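Local coordinates for DegT/DnrJ/EryC1/StrS aminotransferase (Brucella abortus 2308, PDB 4QGR), which probably transfers amino groups with the help of pyridoxal 5'-phosphate, as a member of the DegT/DnrJ/EryC1/StrS aminotransferase family, at residues Glu169-Ala172 against Gln173-Gly176; Leu260-Glu263 against Met264-Arg267; Glu286-Ala289 against Gly290-Ser293. One frame throughout, in Å; residues are numbered along the deposited sequence.

Contact 1. Residues Glu169-Ala172 against Gln173-Gly176; sequences EDAA and QSIG. With PLP (pyridoxal-5'-phosphate), chain E.
Ala171 and Ser174 close a type I beta turn that follows the C-terminal end of strand 166-170 of the large mixed sheet, where the chain enters the cofactor pocket, as in fold type I aminotransferases. The evidence for the turn is the nearly straight hydrogen bond from Ser174 N to Ala171 O, 3.1 Å long. A second ring of bonding precedes it: Ala172 N donates to Asp170 OD1 at 3.1 Å, an Asx turn in which the oxygen is met on its anti side, 27° out of the carboxylate plane.

That bond leaves the other carboxylate oxygen for the cofactor. With CG anti to the backbone N (chi1 -176°), Asp170 brings OD2 to 2.7 Å from pyridine N1, the placement of the aspartate in related enzymes; OD2 is hydrogen-bonded to Thr95 OG1. Gln173 reaches O3 on C3, two ring atoms on from N1, with an extended side chain: NE2 donates to the cofactor's O3 at 2.8 Å with an N-H...O angle of 165°. NE2 is also hydrogen-bonded to Tyr323 OH and OE1 accepts from the backbone N of Phe147, so bonds at both ends fix the amide's rotation. Between Asp170 and Gln173, the methyl of Ala172 lies over one ring face, CB 3.2 Å from C2.

Away from the cofactor the packing is close. Ser174 OG, wedged between its own N and carbonyl carbon, sits 3.2 Å from Ala171 CB and hydrogen-bonds to Asp145. The nearby Glu169 carboxylate is held by the backbone N atoms of Gly185 and Phe187, which probably offsets its closeness to Asp145.

Two waters brace the turn. One links Asp170 O to Gln173 N; the other donates to Ala172 O at 2.8 Å and accepts from Ile175 N at 3.1 Å.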
ATOM      1  N   GLU A 169       8.207  15.053   9.191  1.00 11.17           N
ATOM      2  CA  GLU A 169       7.035  15.956   9.232  1.00 11.00           C
ATOM      3  C   GLU A 169       5.835  15.167   8.705  1.00 10.68           C
ATOM      4  O   GLU A 169       5.866  14.738   7.567  1.00 11.09           O
ATOM      5  CB  GLU A 169       7.248  17.178   8.346  1.00 11.41           C
ATOM      6  CG  GLU A 169       5.973  18.004   8.139  1.00 11.57           C
ATOM      7  CD  GLU A 169       6.120  19.200   7.239  1.00 12.29           C
ATOM      8  OE1 GLU A 169       7.126  19.229   6.513  1.00 13.52           O
ATOM      9  OE2 GLU A 169       5.226  20.119   7.276  1.00 12.47           O
ATOM     10  N   ASP A 170       4.818  14.921   9.531  1.00  9.89           N
ATOM     11  CA  ASP A 170       3.572  14.316   9.046  1.00  9.98           C
ATOM     12  C   ASP A 170       2.681  15.465   8.478  1.00  9.92           C
ATOM     13  O   ASP A 170       1.929  16.094   9.194  1.00 10.45           O
ATOM     14  CB  ASP A 170       2.863  13.484  10.098  1.00  9.90           C
ATOM     15  CG  ASP A 170       1.626  12.775   9.566  1.00  9.78           C
ATOM     16  OD1 ASP A 170       1.288  13.007   8.360  1.00 10.14           O
ATOM     17  OD2 ASP A 170       0.984  12.002  10.332  1.00 10.52           O
ATOM     18  N   ALA A 171       2.816  15.694   7.180  1.00 10.04           N
ATOM     19  CA  ALA A 171       2.111  16.720   6.429  1.00 10.03           C
ATOM     20  C   ALA A 171       0.928  16.083   5.650  1.00 10.32           C
ATOM     21  O   ALA A 171       0.497  16.602   4.599  1.00 11.22           O
ATOM     22  CB  ALA A 171       3.082  17.410   5.492  1.00 10.19           C
ATOM     23  N   ALA A 172       0.350  15.004   6.194  1.00 10.50           N
ATOM     24  CA  ALA A 172      -0.826  14.375   5.601  1.00 10.56           C
ATOM     25  C   ALA A 172      -1.879  15.420   5.327  1.00 11.36           C
ATOM     26  O   ALA A 172      -2.599  15.325   4.321  1.00 11.46           O
ATOM     27  CB  ALA A 172      -1.401  13.314   6.523  1.00 10.95           C
ATOM     28  N   GLN A 173      -2.022  16.392   6.213  1.00 11.35           N
ATOM     29  CA  GLN A 173      -3.166  17.288   6.147  1.00 11.85           C
ATOM     30  C   GLN A 173      -2.791  18.666   5.716  1.00 11.68           C
ATOM     31  O   GLN A 173      -3.648  19.563   5.735  1.00 11.44           O
ATOM     32  CB  GLN A 173      -3.852  17.359   7.517  1.00 12.23           C
ATOM     33  CG  GLN A 173      -4.522  16.058   7.928  1.00 12.71           C
ATOM     34  CD  GLN A 173      -5.152  16.097   9.320  1.00 12.67           C
ATOM     35  OE1 GLN A 173      -5.625  17.133   9.803  1.00 13.24           O
ATOM     36  NE2 GLN A 173      -5.185  14.954   9.955  1.00 13.75           N
ATOM     37  N   SER A 174      -1.528  18.897   5.337  1.00 11.66           N
ATOM     38  CA  SER A 174      -1.076  20.290   5.233  1.00 11.43           C
ATOM     39  C   SER A 174      -0.447  20.688   3.896  1.00 11.42           C
ATOM     40  O   SER A 174       0.208  21.709   3.825  1.00 11.49           O
ATOM     41  CB  SER A 174      -0.078  20.585   6.333  1.00 11.19           C
ATOM     42  OG  SER A 174       1.019  19.710   6.255  1.00 11.36           O
ATOM     43  N   ILE A 175      -0.647  19.923   2.829  1.00 11.86           N
ATOM     44  CA  ILE A 175      -0.119  20.374   1.510  1.00 12.71           C
ATOM     45  C   ILE A 175      -0.870  21.632   1.046  1.00 13.34           C
ATOM     46  O   ILE A 175      -2.099  21.644   0.990  1.00 13.89           O
ATOM     47  CB  ILE A 175      -0.083  19.230   0.469  1.00 13.29           C
ATOM     48  CG1 ILE A 175       0.823  18.101   0.956  1.00 13.42           C
ATOM     49  CG2 ILE A 175       0.394  19.751  -0.897  1.00 13.77           C
ATOM     50  CD1 ILE A 175       2.244  18.491   1.267  1.00 14.07           C
ATOM     51  N   GLY A 176      -0.123  22.714   0.778  1.00 14.49           N
ATOM     52  CA  GLY A 176      -0.701  24.025   0.528  1.00 14.57           C
ATOM     53  C   GLY A 176      -0.486  24.968   1.654  1.00 15.10           C
ATOM     54  O   GLY A 176      -0.548  26.187   1.452  1.00 15.60           O
TER
HETATM   55  N1  PLP E 403      -1.208  11.147   9.091  1.00 12.49           N
HETATM   56  C2  PLP E 403      -2.256  11.961   9.315  1.00 13.44           C
HETATM   57  C2A PLP E 403      -2.143  13.173  10.208  1.00 13.83           C
HETATM   58  C3  PLP E 403      -3.524  11.693   8.582  1.00 14.24           C
HETATM   59  O3  PLP E 403      -4.545  12.522   8.757  1.00 13.36           O
HETATM   60  C4  PLP E 403      -3.613  10.457   7.759  1.00 15.06           C
HETATM   61  C4A PLP E 403      -4.736  10.024   6.899  1.00 20.41           C
HETATM   62  O4A PLP E 403      -5.402  10.808   6.253  1.00 26.40           O
HETATM   63  C5  PLP E 403      -2.390   9.654   7.622  1.00 14.25           C
HETATM   64  C6  PLP E 403      -1.242  10.056   8.308  1.00 12.83           C
HETATM   65  C5A PLP E 403      -2.383   8.396   6.781  1.00 12.98           C
HETATM   66  O4P PLP E 403      -2.551   8.675   5.384  1.00 13.74           O
HETATM   67  P   PLP E 403      -3.298   7.621   4.427  1.00 13.40           P
HETATM   68  O1P PLP E 403      -2.992   8.036   2.990  1.00 12.60           O
HETATM   69  O2P PLP E 403      -2.840   6.237   4.808  1.00 12.87           O
HETATM   70  O3P PLP E 403      -4.772   7.886   4.776  1.00 13.95           O
HETATM   71  O   HOH W   1      -0.814  16.767   8.705  1.00 10.02           O
HETATM   72  O   HOH W   2      -2.386  17.433   2.518  1.00 14.15           O

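Contact 2. Residues Leu260-Glu263 against Met264-Arg267; sequences LEDE and MEAR
Leu260 and Met264 stand one turn apart on the long helix 247-278, and the contact is its i to i+4 architecture seen over two turns. All four backbone bonds of that spacing are present, from Met264 N to Leu260 O at 2.8 Å through Glu265 N to Glu261 O at 3.1 Å, and on to Ala266 with Asp262 and Arg267 with Glu263. The unbroken run identifies regular alpha-helix.

Apolar packing occupies the buried side. The two side chains run alongside each other in the same direction, and Leu260 CD1 touches Met264 CE at 3.8 Å. The methionine bends at chi2 (-67°) and again at chi3, which turns its methyl back toward the leucine; beyond this pair it rests on Pro200 and Ala294.

Acidic groups crowd the outer side. Asp262 OD1 and Glu265 OE1 come within 3.7 Å, their chains crossing at about a right angle and their carboxylate planes 62° apart. Such closeness of like charges would cost energy, and Asp262 OD2 probably recovers part of it in a salt bridge with Arg20. Glu261 and Glu265 are joined instead through water, which donates to Glu261 OE2 at 2.6 Å and to Glu265 OE2 at 2.5 Å; Glu261 OE2 is also salt-bridged to Arg292, and the other oxygen of Glu261 binds Tyr54 OH.

The third pairing, Glu263 with Arg267, combines opposite charges without direct contact. Glu263 OE2 is hydrogen-bonded to Tyr361 OH and Gln17 NE2, two partners that fix its extended chain. The aliphatic part of Arg267 passes close to Glu263 O before the guanidinium is reached, and a single water completes the connection: it donates to Glu263 OE1 at 2.7 Å and accepts from Arg267 NE at 2.9 Å.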
ATOM      1  N   LEU A 260      -4.575  23.869  -7.051  1.00 14.51           N
ATOM      2  CA  LEU A 260      -4.378  23.861  -5.598  1.00 14.02           C
ATOM      3  C   LEU A 260      -4.111  25.265  -5.045  1.00 14.32           C
ATOM      4  O   LEU A 260      -4.693  25.666  -4.029  1.00 14.35           O
ATOM      5  CB  LEU A 260      -3.229  22.905  -5.220  1.00 13.87           C
ATOM      6  CG  LEU A 260      -2.874  22.791  -3.743  1.00 13.85           C
ATOM      7  CD1 LEU A 260      -4.059  22.275  -2.944  1.00 13.66           C
ATOM      8  CD2 LEU A 260      -1.676  21.875  -3.562  1.00 14.40           C
ATOM      9  N   GLU A 261      -3.252  26.031  -5.691  1.00 15.00           N
ATOM     10  CA  GLU A 261      -2.932  27.349  -5.150  1.00 15.95           C
ATOM     11  C   GLU A 261      -4.147  28.255  -5.082  1.00 16.48           C
ATOM     12  O   GLU A 261      -4.335  28.913  -4.095  1.00 16.43           O
ATOM     13  CB  GLU A 261      -1.773  28.016  -5.913  1.00 16.88           C
ATOM     14  CG  GLU A 261      -1.361  29.357  -5.340  1.00 17.77           C
ATOM     15  CD  GLU A 261      -0.677  29.313  -3.984  1.00 17.77           C
ATOM     16  OE1 GLU A 261      -0.372  28.228  -3.462  1.00 17.77           O
ATOM     17  OE2 GLU A 261      -0.466  30.404  -3.398  1.00 17.65           O
ATOM     18  N   ASP A 262      -5.003  28.251  -6.113  1.00 17.00           N
ATOM     19  CA  ASP A 262      -6.221  29.080  -6.073  1.00 17.58           C
ATOM     20  C   ASP A 262      -7.179  28.568  -4.961  1.00 16.93           C
ATOM     21  O   ASP A 262      -7.794  29.346  -4.219  1.00 16.43           O
ATOM     22  CB  ASP A 262      -6.902  29.078  -7.440  1.00 18.66           C
ATOM     23  CG  ASP A 262      -8.049  30.001  -7.501  1.00 19.73           C
ATOM     24  OD1 ASP A 262      -7.819  31.221  -7.618  1.00 21.47           O
ATOM     25  OD2 ASP A 262      -9.197  29.535  -7.478  1.00 19.94           O
ATOM     26  N   GLU A 263      -7.293  27.242  -4.854  1.00 16.25           N
ATOM     27  CA  GLU A 263      -8.056  26.635  -3.774  1.00 15.30           C
ATOM     28  C   GLU A 263      -7.551  27.017  -2.373  1.00 15.30           C
ATOM     29  O   GLU A 263      -8.350  27.141  -1.452  1.00 15.17           O
ATOM     30  CB  GLU A 263      -8.024  25.116  -3.891  1.00 15.03           C
ATOM     31  CG  GLU A 263      -8.910  24.592  -5.006  1.00 15.05           C
ATOM     32  CD  GLU A 263      -8.943  23.085  -5.091  1.00 14.67           C
ATOM     33  OE1 GLU A 263      -8.011  22.420  -4.559  1.00 14.67           O
ATOM     34  OE2 GLU A 263      -9.919  22.530  -5.645  1.00 14.64           O
ATOM     35  N   MET A 264      -6.227  27.114  -2.212  1.00 14.85           N
ATOM     36  CA  MET A 264      -5.631  27.619  -0.946  1.00 15.41           C
ATOM     37  C   MET A 264      -6.018  29.070  -0.651  1.00 16.27           C
ATOM     38  O   MET A 264      -6.330  29.423   0.505  1.00 16.48           O
ATOM     39  CB  MET A 264      -4.109  27.445  -0.944  1.00 14.62           C
ATOM     40  CG  MET A 264      -3.724  25.984  -0.773  1.00 14.08           C
ATOM     41  SD  MET A 264      -4.164  25.357   0.862  1.00 13.53           S
ATOM     42  CE  MET A 264      -4.749  23.710   0.534  1.00 13.38           C
ATOM     43  N   GLU A 265      -6.088  29.898  -1.687  1.00 17.41           N
ATOM     44  CA  GLU A 265      -6.593  31.259  -1.474  1.00 18.75           C
ATOM     45  C   GLU A 265      -8.024  31.215  -0.985  1.00 17.80           C
ATOM     46  O   GLU A 265      -8.410  31.978  -0.077  1.00 19.04           O
ATOM     47  CB  GLU A 265      -6.446  32.110  -2.751  1.00 21.19           C
ATOM     48  CG  GLU A 265      -4.986  32.249  -3.171  1.00 24.25           C
ATOM     49  CD  GLU A 265      -4.807  32.850  -4.568  1.00 29.72           C
ATOM     50  OE1 GLU A 265      -5.815  33.213  -5.218  1.00 36.55           O
ATOM     51  OE2 GLU A 265      -3.641  32.966  -5.017  1.00 34.13           O
ATOM     52  N   ALA A 266      -8.830  30.351  -1.598  1.00 17.20           N
ATOM     53  CA  ALA A 266     -10.220  30.220  -1.234  1.00 16.95           C
ATOM     54  C   ALA A 266     -10.381  29.733   0.195  1.00 15.98           C
ATOM     55  O   ALA A 266     -11.168  30.265   0.949  1.00 16.53           O
ATOM     56  CB  ALA A 266     -10.947  29.270  -2.197  1.00 16.89           C
ATOM     57  N   ARG A 267      -9.619  28.711   0.561  1.00 15.22           N
ATOM     58  CA  ARG A 267      -9.687  28.174   1.920  1.00 15.06           C
ATOM     59  C   ARG A 267      -9.344  29.267   2.952  1.00 15.33           C
ATOM     60  O   ARG A 267     -10.039  29.414   3.945  1.00 15.06           O
ATOM     61  CB  ARG A 267      -8.763  26.985   2.057  1.00 15.15           C
ATOM     62  CG  ARG A 267      -9.170  25.735   1.299  1.00 15.23           C
ATOM     63  CD  ARG A 267      -8.030  24.704   1.177  1.00 15.00           C
ATOM     64  NE  ARG A 267      -8.490  23.460   0.558  1.00 14.97           N
ATOM     65  CZ  ARG A 267      -9.167  22.483   1.186  1.00 15.04           C
ATOM     66  NH1 ARG A 267      -9.396  22.537   2.486  1.00 15.71           N
ATOM     67  NH2 ARG A 267      -9.593  21.428   0.507  1.00 14.66           N
TER
HETATM   68  O   HOH W   3      -1.308  32.714  -4.226  1.00 35.16           O
HETATM   69  O   HOH W   4      -7.614  22.188  -1.920  1.00 14.75           O

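Contact 3. Residues Glu286-Ala289 against Gly290-Ser293; sequences ELPA and GNRS
Pro288 and Asn291 meet across a tight surface reversal of the chain, where the loop after helix 247-278 enters the short strand 291-292. Asn291 supplies both hydrogen bonds of the contact. Its backbone N donates to Pro288 O at 3.1 Å, and its side-chain ND2 donates to Ala289 O at 3.3 Å with an N-H...O angle of 147°. The side-chain bond reaches the carbonyl from above its plane, although Ala289 O itself lies close to the plane of the asparagine amide. Placing CG beside the backbone N (chi1 -76°) folds the amide back over the turn and carries ND2 to 3.9 Å from Pro288 CB.

The backbone bond closes a type II beta turn, Pro288 to Asn291, with Gly290 in its third position at a positive phi of 79°. The turn delivers the chain to an outermost strand of a small antiparallel sheet, where Gly290 and Arg292 make backbone bonds with Asp180 and Lys178.

Leu287 packs against the far end of the strand, its CD2 lying 3.6 Å from Ser293 N and 3.8 Å from Ser293 CB, and it also touches Trp295 and, on helix 247-278, Asp268 and Arg272.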
ATOM      1  N   GLU A 286      -7.475  30.471  15.214  1.00 27.82           N
ATOM      2  CA  GLU A 286      -6.757  31.649  14.695  1.00 31.13           C
ATOM      3  C   GLU A 286      -5.523  31.256  13.861  1.00 28.91           C
ATOM      4  O   GLU A 286      -4.856  30.272  14.158  1.00 29.51           O
ATOM      5  CB  GLU A 286      -6.337  32.572  15.847  1.00 35.58           C
ATOM      6  CG  GLU A 286      -7.504  33.257  16.515  1.00 39.51           C
ATOM      7  CD  GLU A 286      -7.963  34.471  15.738  1.00 45.80           C
ATOM      8  OE1 GLU A 286      -7.094  35.307  15.377  1.00 52.34           O
ATOM      9  OE2 GLU A 286      -9.184  34.602  15.486  1.00 51.34           O
ATOM     10  N   LEU A 287      -5.271  32.008  12.798  1.00 25.96           N
ATOM     11  CA  LEU A 287      -4.123  31.798  11.947  1.00 26.97           C
ATOM     12  C   LEU A 287      -3.037  32.693  12.481  1.00 26.71           C
ATOM     13  O   LEU A 287      -3.172  33.899  12.435  1.00 26.25           O
ATOM     14  CB  LEU A 287      -4.409  32.225  10.519  1.00 27.76           C
ATOM     15  CG  LEU A 287      -4.801  31.186   9.512  1.00 29.14           C
ATOM     16  CD1 LEU A 287      -5.008  31.917   8.192  1.00 31.13           C
ATOM     17  CD2 LEU A 287      -3.745  30.072   9.393  1.00 28.53           C
ATOM     18  N   PRO A 288      -1.965  32.108  13.005  1.00 25.46           N
ATOM     19  CA  PRO A 288      -0.887  32.984  13.474  1.00 25.36           C
ATOM     20  C   PRO A 288      -0.237  33.756  12.322  1.00 25.04           C
ATOM     21  O   PRO A 288      -0.225  33.288  11.189  1.00 23.27           O
ATOM     22  CB  PRO A 288       0.116  32.021  14.117  1.00 25.07           C
ATOM     23  CG  PRO A 288      -0.612  30.740  14.294  1.00 25.72           C
ATOM     24  CD  PRO A 288      -1.671  30.688  13.236  1.00 25.04           C
ATOM     25  N   ALA A 289       0.262  34.959  12.622  1.00 24.91           N
ATOM     26  CA  ALA A 289       1.012  35.760  11.643  1.00 24.42           C
ATOM     27  C   ALA A 289       1.999  34.876  10.881  1.00 22.24           C
ATOM     28  O   ALA A 289       2.586  34.028  11.497  1.00 22.00           O
ATOM     29  CB  ALA A 289       1.774  36.874  12.371  1.00 24.76           C
ATOM     30  N   GLY A 290       2.188  35.103   9.579  1.00 21.22           N
ATOM     31  CA  GLY A 290       3.167  34.380   8.791  1.00 20.96           C
ATOM     32  C   GLY A 290       2.757  32.973   8.353  1.00 20.71           C
ATOM     33  O   GLY A 290       3.539  32.285   7.689  1.00 20.92           O
ATOM     34  N   ASN A 291       1.553  32.533   8.720  1.00 18.99           N
ATOM     35  CA  ASN A 291       1.082  31.204   8.362  1.00 18.25           C
ATOM     36  C   ASN A 291      -0.057  31.244   7.386  1.00 17.51           C
ATOM     37  O   ASN A 291      -0.918  32.127   7.442  1.00 19.11           O
ATOM     38  CB  ASN A 291       0.602  30.404   9.594  1.00 18.76           C
ATOM     39  CG  ASN A 291       1.769  29.878  10.440  1.00 19.06           C
ATOM     40  OD1 ASN A 291       2.137  28.708  10.400  1.00 18.32           O
ATOM     41  ND2 ASN A 291       2.375  30.778  11.183  1.00 20.62           N
ATOM     42  N   ARG A 292      -0.058  30.259   6.510  1.00 16.56           N
ATOM     43  CA  ARG A 292      -1.252  29.825   5.792  1.00 15.94           C
ATOM     44  C   ARG A 292      -1.482  28.364   6.141  1.00 15.38           C
ATOM     45  O   ARG A 292      -0.559  27.557   6.075  1.00 15.21           O
ATOM     46  CB  ARG A 292      -1.073  30.026   4.285  1.00 16.49           C
ATOM     47  CG  ARG A 292      -2.350  29.753   3.504  1.00 16.25           C
ATOM     48  CD  ARG A 292      -2.161  29.996   1.998  1.00 17.15           C
ATOM     49  NE  ARG A 292      -1.412  28.958   1.284  1.00 16.48           N
ATOM     50  CZ  ARG A 292      -1.006  29.054   0.009  1.00 16.74           C
ATOM     51  NH1 ARG A 292      -1.278  30.137  -0.711  1.00 18.17           N
ATOM     52  NH2 ARG A 292      -0.338  28.051  -0.559  1.00 16.69           N
ATOM     53  N   SER A 293      -2.699  28.041   6.597  1.00 14.88           N
ATOM     54  CA  SER A 293      -3.075  26.652   6.832  1.00 14.00           C
ATOM     55  C   SER A 293      -3.659  26.034   5.555  1.00 14.02           C
ATOM     56  O   SER A 293      -4.287  26.732   4.732  1.00 13.82           O
ATOM     57  CB  SER A 293      -4.143  26.582   7.949  1.00 13.86           C
ATOM     58  OG  SER A 293      -4.557  25.222   8.109  1.00 12.38           O
TER
HETATM   59  O   HOH W   5      -1.146  34.671   8.367  1.00 30.99           O

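Contact 1, at the end of a central-sheet strand, is buried, its centre about 4 Å from that of the chain; contact 2, on helix 247-278, is partly buried and contact 3, running from the loop after that helix into strand 291-292, is at the surface, both centres about 17 Å out. Chemistry follows place: cofactor bonding in contact 1, charges tempered by water and salt bridges in contact 2, and one backbone and one side-chain bond of a turn in contact 3. Arg292 joins all three, pairing NH1 with Glu261 OE2 in a salt bridge and NH2 with Gly176 O in a probable hydrogen bond, each 2.8 Å. Met264 packs against Arg292, its CE 3.4 Å from Ile175 O.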